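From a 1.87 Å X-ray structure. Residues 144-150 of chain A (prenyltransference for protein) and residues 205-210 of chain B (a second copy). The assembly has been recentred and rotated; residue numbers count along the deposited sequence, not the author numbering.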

# COMPACT_ATOMS: atom_id res chain seq x y z
N GLY A 144 6.34 6.96 2.69
CA GLY A 144 6.54 5.98 1.62
C GLY A 144 6.76 6.57 0.22
O GLY A 144 7.59 6.10 -0.52
N ARG A 145 5.99 7.61 -0.13
CA ARG A 145 6.19 8.34 -1.38
C ARG A 145 7.60 8.95 -1.40
O ARG A 145 8.28 8.81 -2.38
N GLU A 146 7.98 9.55 -0.31
CA GLU A 146 9.28 10.22 -0.22
C GLU A 146 10.44 9.23 -0.40
O GLU A 146 11.43 9.51 -1.09
N ASP A 147 10.30 8.06 0.23
CA ASP A 147 11.22 6.93 0.00
C ASP A 147 11.38 6.55 -1.46
O ASP A 147 12.51 6.41 -1.97
N ILE A 148 10.29 6.30 -2.18
CA ILE A 148 10.32 5.98 -3.51
C ILE A 148 10.99 7.09 -4.36
O ILE A 148 11.81 6.81 -5.27
N VAL A 149 10.66 8.33 -4.12
CA VAL A 149 11.22 9.43 -4.94
C VAL A 149 12.72 9.53 -4.71
O VAL A 149 13.48 9.65 -5.66
N GLU A 150 13.15 9.39 -3.48
CA GLU A 150 14.56 9.50 -3.11
C GLU A 150 15.37 8.32 -3.67
O GLU A 150 16.52 8.49 -4.19
N LEU B 205 0.58 0.52 -5.44
CA LEU B 205 1.36 0.77 -4.26
C LEU B 205 1.57 2.28 -4.18
O LEU B 205 1.11 2.89 -3.24
N TRP B 206 2.28 2.90 -5.16
CA TRP B 206 2.46 4.33 -5.19
C TRP B 206 1.11 5.08 -5.00
O TRP B 206 1.06 6.13 -4.32
N GLN B 207 0.10 4.52 -5.63
CA GLN B 207 -1.22 5.13 -5.67
C GLN B 207 -1.98 5.20 -4.37
O GLN B 207 -2.99 5.92 -4.33
N LEU B 208 -1.52 4.52 -3.32
CA LEU B 208 -2.36 4.26 -2.12
C LEU B 208 -2.04 4.94 -0.80
O LEU B 208 -2.49 4.42 0.21
N PRO B 209 -1.25 6.08 -0.76
CA PRO B 209 -0.80 6.61 0.54
C PRO B 209 -1.98 7.03 1.44
O PRO B 209 -1.88 6.82 2.63
N PHE B 210 -3.08 7.47 0.85
CA PHE B 210 -4.24 7.96 1.67
C PHE B 210 -5.55 7.34 1.34
O PHE B 210 -6.56 7.72 1.89

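Which side chains carry the contact between the helix of chain A and the turn of chain B? The answer is mainly a pair, R145(A) and W206(B), whose CA atoms, 6.7 Å apart, are the closest CA pair across the two stretches. For both residues the CA-to-CB bond points sideways to the other stretch, yet the end of each side chain comes nearer, so the meeting depends on how the long side chains extend. R145(A) has chi1 and chi2 both m (-74° and -78°), chi3 t and chi4 at 87°; W206(B) has chi1 t (170°) and chi2 at -81°. Together they contribute most of the 322 Å² buried between the stretches, counted over both sides.

What polar partner does the arginine find? It is a backbone oxygen, the carbonyl of W206(B), which receives two hydrogen bonds from the same guanidinium. NE of R145(A) donates to O of W206(B) at 2.7 Å with an N-H...O angle of 154°, and NH2 of R145(A) donates to that O of W206(B) at 2.9 Å with a more bent angle of 137°. One acceptor between two donors on the same side of the group is a forked arrangement, and it places the carbonyl oxygen beside the NE and NH2 edge of the guanidinium. The chain B backbone here forms a type I beta turn from L205(B) to L208(B), closed by a hydrogen bond from N of L208(B) to O of L205(B) at 3.1 Å. NH1 of R145(A) is hydrogen-bonded elsewhere in the structure, as is the indole NE1 of W206(B).

How does the same arginine also use the tryptophan ring? Its guanidinium lies flat on the indole, with centres 3.7 Å apart and planes only 6° from parallel. CZ of R145(A) sits 3.7 Å from the centroid of the five-membered ring of W206(B), 29° off the normal, giving a cation-pi contact over the face. Two bonds back along the side chain, CD of R145(A) stands almost directly above the six-membered ring, 3.3 Å from its centroid and 6° off the normal, in a CH-pi contact. The opposite face of the guanidinium is covered by P209(B), whose CB points toward the helix and whose CG approaches NH2 of R145(A) to 3.5 Å. The flat cation is thus held between proline and indole.

What supports the tryptophan from the apolar side? I148(A) and V149(A), both buried, meet the edge of the indole near its plane, while R145(A) lies over one face. I148(A) points toward the turn with chi1 m and chi2 t, and its CG2 lies 3.7 Å from CZ3 of W206(B). V149(A), sideways with chi1 t, brings its CG2 to 3.7 Å from CH2 of W206(B). R145(A) and V149(A), about one helical turn apart and joined by the hydrogen bond from N of V149(A) to O of R145(A) at 3.0 Å, both reach the same ring, as does I148(A).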

# COMPACT_ATOMS: atom_id res chain seq x y z
CB ARG A 145 5.19 9.50 -1.52
CG ARG A 145 3.78 9.11 -1.85
CD ARG A 145 3.62 8.77 -3.27
NE ARG A 145 2.24 8.50 -3.73
CZ ARG A 145 1.33 9.37 -4.17
NH1 ARG A 145 1.51 10.69 -4.07
NH2 ARG A 145 0.16 8.91 -4.64
CB GLU A 146 9.46 10.90 1.09
CG GLU A 146 8.71 12.17 1.30
CD GLU A 146 7.20 11.98 1.52
OE1 GLU A 146 6.67 10.84 1.63
OE2 GLU A 146 6.54 13.03 1.64
CB ASP A 147 10.73 5.73 0.84
CG ASP A 147 11.78 4.70 1.12
OD1 ASP A 147 13.03 4.90 0.88
OD2 ASP A 147 11.32 3.65 1.68
CB ILE A 148 8.96 5.65 -4.04
CG1 ILE A 148 8.45 4.34 -3.35
CG2 ILE A 148 8.94 5.51 -5.56
CD1 ILE A 148 6.96 4.13 -3.59
CB VAL A 149 10.54 10.78 -4.61
CG1 VAL A 149 11.26 11.96 -5.29
CG2 VAL A 149 9.07 10.79 -5.03
CB GLU A 150 14.72 9.64 -1.61
CG GLU A 150 16.14 9.54 -1.10
CD GLU A 150 17.06 10.66 -1.64
OE1 GLU A 150 16.50 11.69 -2.07
OE2 GLU A 150 18.31 10.48 -1.69
CB LEU B 205 2.72 0.02 -4.30
CG LEU B 205 2.56 -1.52 -4.34
CD1 LEU B 205 3.96 -2.15 -4.50
CD2 LEU B 205 1.90 -2.07 -3.13
CB TRP B 206 3.07 4.77 -6.51
CG TRP B 206 3.07 6.25 -6.71
CD1 TRP B 206 2.03 7.03 -7.14
CD2 TRP B 206 4.16 7.14 -6.41
NE1 TRP B 206 2.42 8.35 -7.15
CE2 TRP B 206 3.72 8.45 -6.70
CE3 TRP B 206 5.47 6.96 -5.98
CZ2 TRP B 206 4.57 9.55 -6.56
CZ3 TRP B 206 6.25 8.04 -5.74
CH2 TRP B 206 5.83 9.33 -6.10
CB GLN B 207 -2.08 4.57 -6.82
CG GLN B 207 -1.54 4.82 -8.22
CD GLN B 207 -0.44 3.86 -8.73
OE1 GLN B 207 0.08 3.00 -7.97
NE2 GLN B 207 -0.09 4.00 -10.01
CB LEU B 208 -2.42 2.70 -1.87
CG LEU B 208 -2.99 1.85 -3.00
CD1 LEU B 208 -3.18 0.42 -2.44
CD2 LEU B 208 -4.34 2.34 -3.52
CB PRO B 209 0.10 7.83 0.18
CG PRO B 209 -0.28 8.19 -1.22
CD PRO B 209 -0.79 6.93 -1.87
CB PHE B 210 -4.30 9.52 1.68
CG PHE B 210 -3.05 10.15 2.35
CD1 PHE B 210 -2.91 10.13 3.72
CD2 PHE B 210 -2.06 10.67 1.57
CE1 PHE B 210 -1.79 10.67 4.33
CE2 PHE B 210 -0.91 11.20 2.16
CZ PHE B 210 -0.80 11.20 3.51